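Local coordinates for protein proline dipeptidase (Streptococcus pneumoniae, PDB 3PN9) that probably hydrolyses dipeptides with a C-terminal proline, its chain comprising a creatinase/prolidase-type N-terminal domain, at residues A22-L33 with L127-R135; H41-V49 with Y78-I88. All coordinates share one frame; numbering follows the deposited sequence.

Interaction 1. Residues A22-L33 with L127-R135; sequences AVVSDPVTINYL and LTPRIQRMR
With CG anti to the backbone N (chi1 173°), Tyr-32 swings its ring out from helix 27-33 toward Arg-135, whose chain, extended from CG to NE, runs back past the ring in the opposite direction. The guanidinium settles over one ring face as a cation-pi pair: CZ of Arg-135 lies 4.0 Å from the Tyr-32 ring centroid, with the two planes 32° apart. The aliphatic start of the same arginine adds an off-centre CH-pi contact from CG, so both halves of the residue are used. Met-134, a selenomethionine, meets the ring obliquely, its SE 4.1 Å from Tyr-32 CE2, and also touches Leu-33 CD2. A water links the segments, donating to Thr-29 OG1 at 2.7 Å and accepting from Arg-135 NH2; the same hydroxyl is also hydrogen-bonded to Glu-103. The methyl branch of Thr-29, CG2, serves the apolar side and meets Ile-131 CG2 tip to tip at 3.9 Å. Deeper still, Leu-127 CD2 touches both Ala-22 CB and Val-24 CG2, small or branched residues that suit a buried strand. Arg-133 forms a salt bridge with Glu-42 of the second subunit. Helices 27-33 and 128-134, their short segments 46° apart, pack beside strand 21-24 of the mixed sheet, as in this family's alpha/beta fold.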
# COMPACT_ATOMS: atom_id res chain seq x y z
N ALA A 22 -7.67 -4.37 13.16
CA ALA A 22 -6.98 -5.58 13.71
C ALA A 22 -7.16 -5.55 15.24
O ALA A 22 -6.84 -4.55 15.89
CB ALA A 22 -5.46 -5.51 13.43
N VAL A 23 -7.47 -6.70 15.80
CA VAL A 23 -7.74 -6.79 17.18
C VAL A 23 -6.63 -7.67 17.76
O VAL A 23 -6.57 -8.88 17.53
CB VAL A 23 -9.14 -7.49 17.50
CG1 VAL A 23 -9.34 -7.48 19.06
CG2 VAL A 23 -10.26 -6.74 16.73
N VAL A 24 -5.84 -7.07 18.65
CA VAL A 24 -4.75 -7.77 19.27
C VAL A 24 -5.17 -8.10 20.68
O VAL A 24 -5.53 -7.17 21.47
CB VAL A 24 -3.49 -6.84 19.33
CG1 VAL A 24 -2.29 -7.60 19.83
CG2 VAL A 24 -3.18 -6.34 17.86
N SER A 25 -5.15 -9.38 21.02
CA SER A 25 -5.72 -9.88 22.28
C SER A 25 -4.59 -10.45 23.12
O SER A 25 -4.73 -10.69 24.33
CB SER A 25 -6.76 -10.94 21.96
OG SER A 25 -6.19 -12.07 21.21
N ASP A 26 -3.44 -10.74 22.51
CA ASP A 26 -2.36 -11.48 23.30
C ASP A 26 -1.51 -10.41 24.03
O ASP A 26 -1.01 -9.48 23.37
CB ASP A 26 -1.46 -12.28 22.23
CG ASP A 26 -0.38 -13.15 22.93
OD1 ASP A 26 -0.02 -12.85 24.11
OD2 ASP A 26 0.02 -14.15 22.32
N PRO A 27 -1.43 -10.41 25.39
CA PRO A 27 -0.69 -9.39 26.10
C PRO A 27 0.78 -9.29 25.61
O PRO A 27 1.38 -8.21 25.58
CB PRO A 27 -0.64 -9.96 27.54
CG PRO A 27 -2.12 -10.65 27.63
CD PRO A 27 -2.05 -11.41 26.31
N VAL A 28 1.32 -10.43 25.22
CA VAL A 28 2.69 -10.45 24.62
C VAL A 28 2.74 -9.68 23.33
O VAL A 28 3.64 -8.86 23.12
CB VAL A 28 3.23 -11.90 24.49
CG1 VAL A 28 4.58 -11.91 23.66
CG2 VAL A 28 3.50 -12.53 25.89
N THR A 29 1.74 -9.82 22.45
CA THR A 29 1.76 -9.06 21.23
C THR A 29 1.50 -7.59 21.50
O THR A 29 2.09 -6.67 20.86
CB THR A 29 0.68 -9.58 20.22
OG1 THR A 29 0.79 -10.99 20.11
CG2 THR A 29 0.82 -8.88 18.87
N ILE A 30 0.56 -7.31 22.43
CA ILE A 30 0.32 -5.93 22.72
C ILE A 30 1.61 -5.24 23.23
O ILE A 30 1.91 -4.09 22.86
CB ILE A 30 -0.80 -5.85 23.89
CG1 ILE A 30 -2.15 -6.29 23.22
CG2 ILE A 30 -0.85 -4.36 24.36
CD1 ILE A 30 -3.41 -6.38 24.24
N ASN A 31 2.33 -5.93 24.10
CA ASN A 31 3.58 -5.33 24.59
C ASN A 31 4.63 -5.15 23.47
O ASN A 31 5.29 -4.04 23.32
CB ASN A 31 4.15 -6.27 25.67
CG ASN A 31 5.45 -5.68 26.25
OD1 ASN A 31 5.50 -4.50 26.51
ND2 ASN A 31 6.47 -6.49 26.42
N TYR A 32 4.70 -6.16 22.61
CA TYR A 32 5.59 -6.07 21.38
C TYR A 32 5.27 -4.81 20.51
O TYR A 32 6.18 -4.07 20.09
CB TYR A 32 5.41 -7.35 20.54
CG TYR A 32 6.12 -7.31 19.19
CD1 TYR A 32 7.55 -7.22 19.15
CD2 TYR A 32 5.40 -7.33 18.03
CE1 TYR A 32 8.27 -7.20 17.86
CE2 TYR A 32 6.06 -7.32 16.75
CZ TYR A 32 7.49 -7.24 16.72
OH TYR A 32 8.07 -7.26 15.50
N LEU A 33 3.96 -4.53 20.27
CA LEU A 33 3.58 -3.41 19.47
C LEU A 33 3.62 -2.10 20.23
O LEU A 33 3.74 -1.10 19.61
CB LEU A 33 2.18 -3.62 18.88
CG LEU A 33 1.99 -4.90 18.07
CD1 LEU A 33 0.47 -5.22 17.74
CD2 LEU A 33 2.82 -4.80 16.72
N LEU A 127 -4.63 -12.72 12.04
CA LEU A 127 -3.55 -11.73 12.10
C LEU A 127 -2.25 -12.40 12.55
O LEU A 127 -1.20 -11.77 12.46
CB LEU A 127 -3.92 -10.75 13.29
CG LEU A 127 -2.99 -9.53 13.63
CD1 LEU A 127 -2.92 -8.65 12.40
CD2 LEU A 127 -3.66 -8.70 14.76
N THR A 128 -2.29 -13.59 13.19
CA THR A 128 -1.06 -14.13 13.77
C THR A 128 0.17 -14.20 12.75
O THR A 128 1.27 -13.81 13.10
CB THR A 128 -1.37 -15.53 14.42
OG1 THR A 128 -2.19 -15.22 15.59
CG2 THR A 128 -0.07 -16.30 14.90
N PRO A 129 -0.05 -14.75 11.56
CA PRO A 129 1.14 -14.94 10.65
C PRO A 129 1.71 -13.58 10.33
O PRO A 129 2.92 -13.44 10.25
CB PRO A 129 0.51 -15.52 9.36
CG PRO A 129 -0.70 -16.49 9.95
CD PRO A 129 -1.29 -15.42 11.03
N ARG A 130 0.88 -12.53 10.18
CA ARG A 130 1.46 -11.21 9.89
C ARG A 130 2.38 -10.74 11.00
O ARG A 130 3.44 -10.12 10.75
CB ARG A 130 0.39 -10.12 9.56
CG ARG A 130 1.05 -8.74 9.32
CD ARG A 130 1.85 -8.77 7.90
NE ARG A 130 2.50 -7.50 7.63
CZ ARG A 130 3.71 -7.12 8.09
NH1 ARG A 130 4.43 -7.94 8.85
NH2 ARG A 130 4.27 -5.94 7.71
N ILE A 131 1.98 -10.95 12.25
CA ILE A 131 2.79 -10.51 13.36
C ILE A 131 4.07 -11.44 13.45
O ILE A 131 5.13 -10.97 13.80
CB ILE A 131 2.00 -10.71 14.75
CG1 ILE A 131 0.69 -9.86 14.84
CG2 ILE A 131 2.93 -10.61 16.07
CD1 ILE A 131 0.90 -8.48 14.61
N GLN A 132 3.92 -12.74 13.26
CA GLN A 132 5.12 -13.59 13.24
C GLN A 132 6.14 -13.08 12.15
O GLN A 132 7.32 -13.12 12.38
CB GLN A 132 4.79 -15.06 12.90
CG GLN A 132 3.95 -15.63 14.11
CD GLN A 132 3.45 -17.03 13.78
OE1 GLN A 132 2.94 -17.29 12.72
NE2 GLN A 132 3.51 -17.90 14.76
N ARG A 133 5.66 -12.67 10.99
CA ARG A 133 6.52 -12.10 9.92
C ARG A 133 7.18 -10.83 10.38
O ARG A 133 8.41 -10.58 10.18
CB ARG A 133 5.63 -11.89 8.59
CG ARG A 133 6.44 -11.50 7.33
CD ARG A 133 5.52 -10.88 6.17
NE ARG A 133 4.25 -11.59 6.11
CZ ARG A 133 3.13 -11.07 5.60
NH1 ARG A 133 3.08 -9.79 5.03
NH2 ARG A 133 2.05 -11.82 5.69
N MSE A 134 6.43 -10.01 11.16
CA MSE A 134 7.02 -8.78 11.57
C MSE A 134 8.23 -8.98 12.51
O MSE A 134 9.20 -8.13 12.56
CB MSE A 134 5.92 -7.96 12.38
CG MSE A 134 6.36 -6.61 12.54
SE MSE A 134 4.69 -5.54 13.29
CE MSE A 134 3.40 -6.14 12.20
N ARG A 135 8.17 -10.03 13.30
CA ARG A 135 9.30 -10.33 14.21
C ARG A 135 10.56 -10.81 13.44
O ARG A 135 11.61 -10.86 14.08
CB ARG A 135 8.92 -11.46 15.16
CG ARG A 135 7.78 -10.99 16.10
CD ARG A 135 7.44 -12.10 17.13
NE ARG A 135 6.31 -11.82 18.06
CZ ARG A 135 6.48 -11.10 19.16
NH1 ARG A 135 7.70 -10.57 19.49
NH2 ARG A 135 5.44 -10.97 19.97
O HOH W 1 3.07 -12.52 20.15

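Interaction 2. Residues H41-V49 with Y78-I88; sequences HERQMFLFV and YVDSENPWQKI
The hydroxyl of Tyr-78 accepts a nearly straight hydrogen bond from Gln-44 N, 2.9 Å from N to OH, and the same oxygen lies against Arg-43 CB. The tyrosine holds its ring there with CG between the backbone N and the carbonyl carbon (chi1 81°), and Pro-84 CB covers part of one face. Gln-44 O, near the ring edge, is buried with no polar partner in the model. One residue earlier, Arg-43 grips Asp-80 side-on: NE bonds to OD1 and NH2 to OD2, each at 2.9 Å, through the syn lone pairs of a carboxylate nearly coplanar with the guanidinium. The charged pair suits this more exposed end, tying the loop before strand 46-49 to the type I turn Val-79 to Glu-82. That turn leads into helix 84-88, which packs on one face of the mixed sheet of this alpha/beta domain; Asn-83 caps it, OD1 accepting from Gln-86 N. Gln-44, bent at chi2, lays CG on Pro-84 CG and brings OE1 to 3.4 Å from Trp-85 CH2, its amide tilted 43° to the indole. Once the chain enters strand 46-49 the contact becomes apolar, phenylalanine and isoleucine suiting the buried sheet face. Phe-46 and Trp-85 meet rim to rim, Phe-46 CE2 to Trp-85 CZ3 at 3.6 Å, while Ile-88 uses both branches, CD1 against Phe-46 CD2 and CG2 against Phe-48 CZ at 3.5 Å.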
# COMPACT_ATOMS: atom_id res chain seq x y z
N HIS A 41 -5.36 -11.29 33.52
CA HIS A 41 -5.99 -12.57 33.95
C HIS A 41 -7.35 -12.82 33.35
O HIS A 41 -7.48 -12.95 32.17
CB HIS A 41 -6.13 -12.53 35.50
CG HIS A 41 -4.79 -12.46 36.18
ND1 HIS A 41 -3.89 -13.51 36.16
CD2 HIS A 41 -4.18 -11.45 36.86
CE1 HIS A 41 -2.81 -13.17 36.84
NE2 HIS A 41 -2.94 -11.92 37.24
N GLU A 42 -8.43 -12.72 34.13
CA GLU A 42 -9.74 -12.92 33.50
C GLU A 42 -10.38 -11.67 32.86
O GLU A 42 -11.37 -11.81 32.18
CB GLU A 42 -10.71 -13.54 34.57
CG GLU A 42 -9.98 -13.25 36.05
CD GLU A 42 -9.14 -14.52 36.62
OE1 GLU A 42 -8.49 -14.38 37.69
OE2 GLU A 42 -9.14 -15.66 36.07
N ARG A 43 -9.86 -10.47 33.06
CA ARG A 43 -10.50 -9.28 32.55
C ARG A 43 -10.12 -9.05 31.08
O ARG A 43 -9.12 -9.63 30.62
CB ARG A 43 -10.00 -8.09 33.38
CG ARG A 43 -10.50 -8.29 34.87
CD ARG A 43 -10.36 -6.97 35.56
NE ARG A 43 -10.98 -6.93 36.90
CZ ARG A 43 -10.33 -7.10 38.04
NH1 ARG A 43 -9.01 -7.33 38.09
NH2 ARG A 43 -11.02 -7.02 39.19
N GLN A 44 -10.86 -8.23 30.36
CA GLN A 44 -10.64 -7.98 28.94
C GLN A 44 -9.57 -6.90 28.74
O GLN A 44 -9.53 -5.84 29.43
CB GLN A 44 -11.93 -7.59 28.23
CG GLN A 44 -13.10 -8.69 28.49
CD GLN A 44 -12.65 -10.02 28.02
OE1 GLN A 44 -11.87 -10.13 27.00
NE2 GLN A 44 -13.15 -11.06 28.65
N MSE A 45 -8.67 -7.18 27.79
CA MSE A 45 -7.77 -6.14 27.31
C MSE A 45 -7.63 -6.39 25.80
O MSE A 45 -7.48 -7.56 25.42
CB MSE A 45 -6.39 -6.28 28.00
CG MSE A 45 -5.40 -5.24 27.32
SE MSE A 45 -3.70 -5.18 28.25
CE MSE A 45 -3.08 -7.09 28.04
N PHE A 46 -7.75 -5.36 24.97
CA PHE A 46 -7.49 -5.50 23.54
C PHE A 46 -6.81 -4.24 23.06
O PHE A 46 -7.13 -3.11 23.54
CB PHE A 46 -8.80 -5.63 22.70
CG PHE A 46 -9.61 -6.85 23.03
CD1 PHE A 46 -9.25 -8.08 22.51
CD2 PHE A 46 -10.75 -6.74 23.91
CE1 PHE A 46 -10.00 -9.27 22.78
CE2 PHE A 46 -11.48 -7.91 24.22
CZ PHE A 46 -11.15 -9.15 23.63
N LEU A 47 -5.92 -4.41 22.08
CA LEU A 47 -5.49 -3.19 21.29
C LEU A 47 -6.26 -3.24 19.95
O LEU A 47 -6.26 -4.27 19.23
CB LEU A 47 -3.96 -3.25 21.04
CG LEU A 47 -3.43 -2.18 20.04
CD1 LEU A 47 -3.55 -0.88 20.83
CD2 LEU A 47 -1.94 -2.49 19.68
N PHE A 48 -6.99 -2.18 19.62
CA PHE A 48 -7.68 -2.17 18.36
C PHE A 48 -6.89 -1.25 17.41
O PHE A 48 -6.76 -0.04 17.70
CB PHE A 48 -9.08 -1.55 18.51
CG PHE A 48 -9.97 -2.45 19.36
CD1 PHE A 48 -10.63 -3.51 18.77
CD2 PHE A 48 -10.04 -2.26 20.78
CE1 PHE A 48 -11.44 -4.37 19.57
CE2 PHE A 48 -10.87 -3.11 21.56
CZ PHE A 48 -11.56 -4.17 20.94
N VAL A 49 -6.35 -1.81 16.32
CA VAL A 49 -5.63 -0.93 15.37
C VAL A 49 -6.62 -0.74 14.23
O VAL A 49 -6.96 -1.68 13.54
CB VAL A 49 -4.34 -1.60 14.82
CG1 VAL A 49 -3.56 -0.53 13.95
CG2 VAL A 49 -3.39 -2.05 16.03
N TYR A 78 -12.50 -0.16 31.82
CA TYR A 78 -13.88 -0.55 32.22
C TYR A 78 -13.82 -1.12 33.61
O TYR A 78 -12.81 -1.73 33.98
CB TYR A 78 -14.58 -1.51 31.23
CG TYR A 78 -14.14 -2.95 31.43
CD1 TYR A 78 -15.01 -3.90 32.04
CD2 TYR A 78 -12.85 -3.40 30.99
CE1 TYR A 78 -14.63 -5.27 32.22
CE2 TYR A 78 -12.43 -4.73 31.17
CZ TYR A 78 -13.33 -5.66 31.79
OH TYR A 78 -12.91 -6.97 31.92
N VAL A 79 -14.89 -0.94 34.43
CA VAL A 79 -14.85 -1.54 35.75
C VAL A 79 -15.67 -2.81 35.71
O VAL A 79 -16.41 -3.04 34.76
CB VAL A 79 -15.49 -0.53 36.90
CG1 VAL A 79 -14.59 0.77 37.03
CG2 VAL A 79 -16.91 -0.18 36.58
N ASP A 80 -15.54 -3.65 36.74
CA ASP A 80 -16.16 -5.01 36.77
C ASP A 80 -17.67 -5.01 36.56
O ASP A 80 -18.20 -5.92 35.94
CB ASP A 80 -15.83 -5.69 38.09
CG ASP A 80 -14.37 -6.22 38.12
OD1 ASP A 80 -13.71 -6.10 37.05
OD2 ASP A 80 -13.90 -6.73 39.18
N SER A 81 -18.33 -3.95 36.94
CA SER A 81 -19.76 -3.88 36.76
C SER A 81 -20.19 -3.47 35.38
O SER A 81 -21.39 -3.67 35.05
CB SER A 81 -20.40 -2.93 37.85
OG SER A 81 -19.93 -1.58 37.73
N GLU A 82 -19.25 -3.00 34.51
CA GLU A 82 -19.65 -2.61 33.14
C GLU A 82 -19.52 -3.80 32.23
O GLU A 82 -18.65 -4.64 32.43
CB GLU A 82 -18.75 -1.52 32.58
CG GLU A 82 -18.94 -0.18 33.30
CD GLU A 82 -17.91 0.87 32.83
OE1 GLU A 82 -16.71 0.78 33.16
OE2 GLU A 82 -18.32 1.85 32.22
N ASN A 83 -20.28 -3.84 31.16
CA ASN A 83 -20.23 -4.96 30.30
C ASN A 83 -19.03 -4.54 29.26
O ASN A 83 -19.13 -3.51 28.56
CB ASN A 83 -21.51 -5.12 29.52
CG ASN A 83 -21.42 -6.33 28.61
OD1 ASN A 83 -20.92 -6.22 27.44
ND2 ASN A 83 -21.79 -7.57 29.17
N PRO A 84 -17.94 -5.30 29.26
CA PRO A 84 -16.77 -4.84 28.37
C PRO A 84 -17.18 -4.78 26.86
O PRO A 84 -16.74 -3.90 26.17
CB PRO A 84 -15.69 -5.89 28.68
CG PRO A 84 -16.44 -7.21 29.06
CD PRO A 84 -17.68 -6.62 29.93
N TRP A 85 -17.96 -5.74 26.35
CA TRP A 85 -18.34 -5.73 24.93
C TRP A 85 -19.09 -4.44 24.57
O TRP A 85 -18.88 -3.90 23.50
CB TRP A 85 -19.15 -6.98 24.59
CG TRP A 85 -18.45 -8.18 25.25
CD1 TRP A 85 -18.95 -8.99 26.27
CD2 TRP A 85 -17.09 -8.68 24.98
NE1 TRP A 85 -18.01 -9.95 26.61
CE2 TRP A 85 -16.88 -9.82 25.83
CE3 TRP A 85 -16.08 -8.32 24.05
CZ2 TRP A 85 -15.64 -10.56 25.87
CZ3 TRP A 85 -14.85 -9.06 24.05
CH2 TRP A 85 -14.62 -10.13 24.99
N GLN A 86 -20.06 -4.01 25.43
CA GLN A 86 -20.82 -2.83 25.08
C GLN A 86 -19.96 -1.66 25.20
O GLN A 86 -20.09 -0.73 24.43
CB GLN A 86 -22.05 -2.64 26.07
CG GLN A 86 -23.22 -3.70 25.59
CD GLN A 86 -23.51 -3.70 24.06
OE1 GLN A 86 -23.42 -4.77 23.41
NE2 GLN A 86 -23.86 -2.52 23.48
N LYS A 87 -19.06 -1.68 26.17
CA LYS A 87 -18.22 -0.52 26.34
C LYS A 87 -17.23 -0.36 25.09
O LYS A 87 -16.93 0.74 24.62
CB LYS A 87 -17.39 -0.72 27.60
CG LYS A 87 -16.51 0.48 27.85
CD LYS A 87 -16.98 1.25 29.06
CE LYS A 87 -16.20 2.51 29.15
NZ LYS A 87 -16.38 2.96 30.51
N ILE A 88 -16.73 -1.49 24.60
CA ILE A 88 -15.80 -1.47 23.41
C ILE A 88 -16.62 -0.96 22.26
O ILE A 88 -16.19 -0.06 21.53
CB ILE A 88 -15.36 -2.96 23.11
CG1 ILE A 88 -14.27 -3.37 24.15
CG2 ILE A 88 -14.77 -3.04 21.65
CD1 ILE A 88 -14.03 -4.93 24.23

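Overall arrangement
Both interactions reach the same mixed sheet through neighbouring strands, 21-24 and 46-50, and their centres lie about 19 Å apart on opposite sides of the chain's centre. Interaction 2 is nested in the chain loop that interaction 1 closes. The two meet directly: Ala-22 N lies 2.8 Å from Val-49 O, a probable hydrogen bond, and Val-23 packs on Phe-46. Interaction 1 is mostly buried and joins a strand and its following helix to helix 128-134 by aliphatic packing, with its cation-pi pair and water at the outer end. Interaction 2 is only partly buried, runs from a salt bridge at the surface to buried aromatic and aliphatic packing, and includes direct hydrogen bonds between its segments.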